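Local coordinates for secreted protein ASP-2 (Necator americanus, PDB 1U53) that is a secreted hookworm antigen of the pathogenesis-related-1 (CAP) family, studied as a vaccine candidate, whose molecular role is not firmly established, at residues V117-F128 against N168-K177. Sequence-based numbering, arbitrary orientation.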
loop_
_atom_site.group_PDB
_atom_site.type_symbol
_atom_site.label_atom_id
_atom_site.label_comp_id
_atom_site.label_asym_id
_atom_site.label_seq_id
_atom_site.Cartn_x
_atom_site.Cartn_y
_atom_site.Cartn_z
ATOM N N VAL A 117 7.054 -7.461 -12.412
ATOM C CA VAL A 117 5.644 -7.685 -12.648
ATOM C C VAL A 117 5.404 -7.842 -14.155
ATOM O O VAL A 117 4.840 -8.855 -14.605
ATOM C CB VAL A 117 4.846 -6.481 -12.126
ATOM C CG1 VAL A 117 3.420 -6.518 -12.626
ATOM C CG2 VAL A 117 4.906 -6.493 -10.580
ATOM N N GLY A 118 5.859 -6.856 -14.921
ATOM C CA GLY A 118 5.657 -6.907 -16.391
ATOM C C GLY A 118 4.545 -6.033 -16.890
ATOM O O GLY A 118 3.902 -5.296 -16.109
ATOM N N GLN A 119 4.292 -6.090 -18.204
ATOM C CA GLN A 119 3.322 -5.146 -18.801
ATOM C C GLN A 119 1.889 -5.643 -18.726
ATOM O O GLN A 119 0.945 -4.858 -18.907
ATOM C CB GLN A 119 3.672 -4.888 -20.266
ATOM C CG GLN A 119 5.022 -4.281 -20.483
ATOM C CD GLN A 119 5.222 -3.039 -19.667
ATOM O OE1 GLN A 119 4.657 -1.976 -19.978
ATOM N NE2 GLN A 119 6.019 -3.155 -18.593
ATOM N N ASN A 120 1.688 -6.934 -18.442
ATOM C CA ASN A 120 0.333 -7.442 -18.251
ATOM C C ASN A 120 -0.047 -7.370 -16.785
ATOM O O ASN A 120 0.495 -8.123 -15.958
ATOM C CB ASN A 120 0.206 -8.918 -18.681
ATOM C CG ASN A 120 -1.233 -9.426 -18.620
ATOM O OD1 ASN A 120 -2.123 -8.782 -18.058
ATOM N ND2 ASN A 120 -1.475 -10.584 -19.269
ATOM N N LEU A 121 -1.008 -6.509 -16.481
ATOM C CA LEU A 121 -1.315 -6.205 -15.075
ATOM C C LEU A 121 -2.436 -7.029 -14.509
ATOM O O LEU A 121 -2.909 -6.772 -13.385
ATOM C CB LEU A 121 -1.593 -4.709 -14.910
ATOM C CG LEU A 121 -0.461 -3.816 -15.387
ATOM C CD1 LEU A 121 -0.885 -2.380 -15.090
ATOM C CD2 LEU A 121 0.853 -4.166 -14.661
ATOM N N LYS A 122 -2.875 -8.035 -15.268
ATOM C CA LYS A 122 -3.860 -9.002 -14.761
ATOM C C LYS A 122 -3.304 -9.812 -13.603
ATOM O O LYS A 122 -2.263 -10.475 -13.719
ATOM C CB LYS A 122 -4.264 -9.968 -15.884
ATOM C CG LYS A 122 -5.458 -10.855 -15.559
ATOM C CD LYS A 122 -5.736 -11.782 -16.739
ATOM C CE LYS A 122 -6.978 -12.605 -16.507
ATOM N NZ LYS A 122 -6.645 -13.732 -15.606
ATOM N N LEU A 123 -3.992 -9.795 -12.485
ATOM C CA LEU A 123 -3.472 -10.533 -11.354
ATOM C C LEU A 123 -3.732 -12.038 -11.472
ATOM O O LEU A 123 -4.712 -12.528 -10.920
ATOM C CB LEU A 123 -4.050 -9.993 -10.048
ATOM C CG LEU A 123 -3.335 -10.611 -8.842
ATOM C CD1 LEU A 123 -1.859 -10.229 -8.823
ATOM C CD2 LEU A 123 -4.012 -10.201 -7.535
ATOM N N THR A 124 -2.849 -12.746 -12.189
ATOM C CA THR A 124 -2.896 -14.215 -12.356
ATOM C C THR A 124 -2.210 -14.973 -11.232
ATOM O O THR A 124 -1.375 -14.417 -10.530
ATOM C CB THR A 124 -2.093 -14.624 -13.578
ATOM O OG1 THR A 124 -0.742 -14.182 -13.397
ATOM C CG2 THR A 124 -2.667 -13.986 -14.830
ATOM N N GLY A 125 -2.507 -16.273 -11.110
ATOM C CA GLY A 125 -1.835 -17.110 -10.110
ATOM C C GLY A 125 -0.345 -17.021 -10.336
ATOM O O GLY A 125 0.446 -16.912 -9.391
ATOM N N GLY A 126 0.042 -17.036 -11.597
ATOM C CA GLY A 126 1.446 -17.007 -11.930
ATOM C C GLY A 126 2.057 -15.714 -11.454
ATOM O O GLY A 126 3.169 -15.698 -10.940
ATOM N N LEU A 127 1.320 -14.625 -11.605
ATOM C CA LEU A 127 1.886 -13.327 -11.229
ATOM C C LEU A 127 2.063 -13.248 -9.722
ATOM O O LEU A 127 3.137 -12.896 -9.217
ATOM C CB LEU A 127 1.033 -12.173 -11.759
ATOM C CG LEU A 127 1.570 -10.797 -11.347
ATOM C CD1 LEU A 127 3.013 -10.582 -11.786
ATOM C CD2 LEU A 127 0.631 -9.715 -11.892
ATOM N N PHE A 128 1.022 -13.606 -8.997
ATOM C CA PHE A 128 1.081 -13.540 -7.551
ATOM C C PHE A 128 2.217 -14.406 -7.030
ATOM O O PHE A 128 2.955 -14.004 -6.118
ATOM C CB PHE A 128 -0.250 -13.986 -6.940
ATOM C CG PHE A 128 -0.466 -13.494 -5.537
ATOM C CD1 PHE A 128 -1.061 -12.257 -5.304
ATOM C CD2 PHE A 128 -0.081 -14.265 -4.446
ATOM C CE1 PHE A 128 -1.270 -11.795 -4.024
ATOM C CE2 PHE A 128 -0.279 -13.803 -3.143
ATOM C CZ PHE A 128 -0.870 -12.561 -2.930
ATOM N N ASN A 168 -5.972 -6.739 -4.934
ATOM C CA ASN A 168 -5.534 -8.135 -5.153
ATOM C C ASN A 168 -6.700 -9.079 -5.409
ATOM O O ASN A 168 -6.717 -10.217 -4.909
ATOM C CB ASN A 168 -4.718 -8.607 -3.971
ATOM C CG ASN A 168 -3.361 -7.932 -3.927
ATOM O OD1 ASN A 168 -3.048 -7.145 -4.821
ATOM N ND2 ASN A 168 -2.550 -8.273 -2.941
ATOM N N MET A 169 -7.648 -8.595 -6.194
ATOM C CA MET A 169 -8.770 -9.418 -6.648
ATOM C C MET A 169 -8.303 -10.295 -7.807
ATOM O O MET A 169 -7.797 -9.804 -8.827
ATOM C CB MET A 169 -9.944 -8.504 -7.009
ATOM C CG MET A 169 -10.468 -7.736 -5.776
ATOM S SD MET A 169 -12.095 -6.949 -5.938
ATOM C CE MET A 169 -11.721 -6.137 -7.485
ATOM N N MET A 170 -8.409 -11.613 -7.615
ATOM C CA MET A 170 -7.938 -12.603 -8.576
ATOM C C MET A 170 -8.493 -12.323 -9.961
ATOM O O MET A 170 -9.689 -12.091 -10.138
ATOM C CB MET A 170 -8.325 -14.022 -8.096
ATOM C CG MET A 170 -7.829 -15.189 -8.957
ATOM S SD MET A 170 -8.249 -16.825 -8.242
ATOM C CE MET A 170 -9.998 -16.861 -8.505
ATOM N N GLY A 171 -7.600 -12.299 -10.945
ATOM C CA GLY A 171 -8.030 -12.158 -12.325
ATOM C C GLY A 171 -8.292 -10.739 -12.802
ATOM O O GLY A 171 -8.527 -10.533 -13.995
ATOM N N LYS A 172 -8.243 -9.750 -11.894
ATOM C CA LYS A 172 -8.513 -8.357 -12.275
ATOM C C LYS A 172 -7.201 -7.622 -12.447
ATOM O O LYS A 172 -6.203 -8.044 -11.920
ATOM C CB LYS A 172 -9.293 -7.585 -11.201
ATOM C CG LYS A 172 -10.568 -8.227 -10.719
ATOM C CD LYS A 172 -11.604 -8.246 -11.826
ATOM C CE LYS A 172 -12.885 -8.900 -11.324
ATOM N NZ LYS A 172 -13.677 -7.969 -10.439
ATOM N N ASP A 173 -7.261 -6.493 -13.142
ATOM C CA ASP A 173 -6.066 -5.682 -13.407
ATOM C C ASP A 173 -5.728 -4.820 -12.206
ATOM O O ASP A 173 -6.597 -4.200 -11.594
ATOM C CB ASP A 173 -6.307 -4.743 -14.580
ATOM C CG ASP A 173 -6.268 -5.451 -15.923
ATOM O OD1 ASP A 173 -5.933 -6.651 -15.992
ATOM O OD2 ASP A 173 -6.505 -4.768 -16.921
ATOM N N ILE A 174 -4.432 -4.705 -11.934
ATOM C CA ILE A 174 -3.973 -3.873 -10.807
ATOM C C ILE A 174 -4.375 -2.414 -11.019
ATOM O O ILE A 174 -4.856 -1.723 -10.112
ATOM C CB ILE A 174 -2.431 -3.948 -10.680
ATOM C CG1 ILE A 174 -1.942 -5.416 -10.453
ATOM C CG2 ILE A 174 -1.942 -2.999 -9.551
ATOM C CD1 ILE A 174 -0.478 -5.612 -10.988
ATOM N N TYR A 175 -4.127 -1.918 -12.224
ATOM C CA TYR A 175 -4.667 -0.618 -12.620
ATOM C C TYR A 175 -4.854 -0.614 -14.133
ATOM O O TYR A 175 -4.309 -1.472 -14.826
ATOM C CB TYR A 175 -3.735 0.532 -12.168
ATOM C CG TYR A 175 -2.273 0.448 -12.590
ATOM C CD1 TYR A 175 -1.848 0.966 -13.821
ATOM C CD2 TYR A 175 -1.295 -0.158 -11.758
ATOM C CE1 TYR A 175 -0.492 0.910 -14.223
ATOM C CE2 TYR A 175 0.059 -0.209 -12.152
ATOM C CZ TYR A 175 0.445 0.308 -13.380
ATOM O OH TYR A 175 1.747 0.234 -13.749
ATOM N N GLU A 176 -5.640 0.349 -14.606
ATOM C CA GLU A 176 -5.850 0.612 -16.035
ATOM C C GLU A 176 -4.656 1.325 -16.637
ATOM O O GLU A 176 -4.256 2.356 -16.136
ATOM C CB GLU A 176 -7.097 1.493 -16.206
ATOM C CG GLU A 176 -7.352 1.887 -17.649
ATOM C CD GLU A 176 -8.687 2.585 -17.891
ATOM O OE1 GLU A 176 -9.592 2.579 -17.014
ATOM O OE2 GLU A 176 -8.838 3.161 -18.993
ATOM N N LYS A 177 -4.124 0.813 -17.750
ATOM C CA LYS A 177 -2.962 1.449 -18.408
ATOM C C LYS A 177 -3.381 2.600 -19.318
ATOM O O LYS A 177 -4.403 2.526 -20.004
ATOM C CB LYS A 177 -2.199 0.430 -19.267
ATOM C CG LYS A 177 -1.574 -0.698 -18.408
ATOM C CD LYS A 177 -0.673 -1.637 -19.225
ATOM C CE LYS A 177 -1.418 -2.613 -20.096
ATOM N NZ LYS A 177 -0.313 -3.327 -20.930
HETATM O O HOH W 1 -4.512 -7.116 -18.155
#
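Val117 CG1 approaches Ile174 CD1 at 4.3 Å. Gln119 makes the first polar link, its backbone O accepting a hydrogen bond from Lys177 NZ at 2.8 Å; the ammonium sits above the carbonyl plane, brought there by a bend in the lysine chain at chi3 (-76°). Asn120 OD1 closes an Asx turn onto Lys122 N and also accepts from a water; the water also donates to Asp173 OD1, so the link across is water-mediated. Leu121 CD1 sits over the centre of one face of the Tyr175 ring, 3.5 Å from the centroid, a CH-pi contact; the ring's hydroxyl is hydrogen-bonded to Pro45 O. The other methyl of Leu121, CD2, meets Ile174 CD1. Lys122 runs its aliphatic chain past Gly171 O, while Leu123 CD2 rests on Asn168 CA at 3.5 Å. Three backbone hydrogen bonds, Ile174 N to Leu121 O, Leu123 N to Lys172 O and Gly171 N to Leu123 O, each 2.9 Å, pair the chains. Leu127 CD2 also nears Ile174 CD1. Phe128's edge meets Asn168 ND2, ring and amide planes 89° apart; ND2 is hydrogen-bonded to Gly133 O and OD1 to Thr136 OG1. A single beta bridge, Lys122 with Asp173, is the regular element of this loop-to-loop packing at the periphery of the CAP fold, beside helix 133-138.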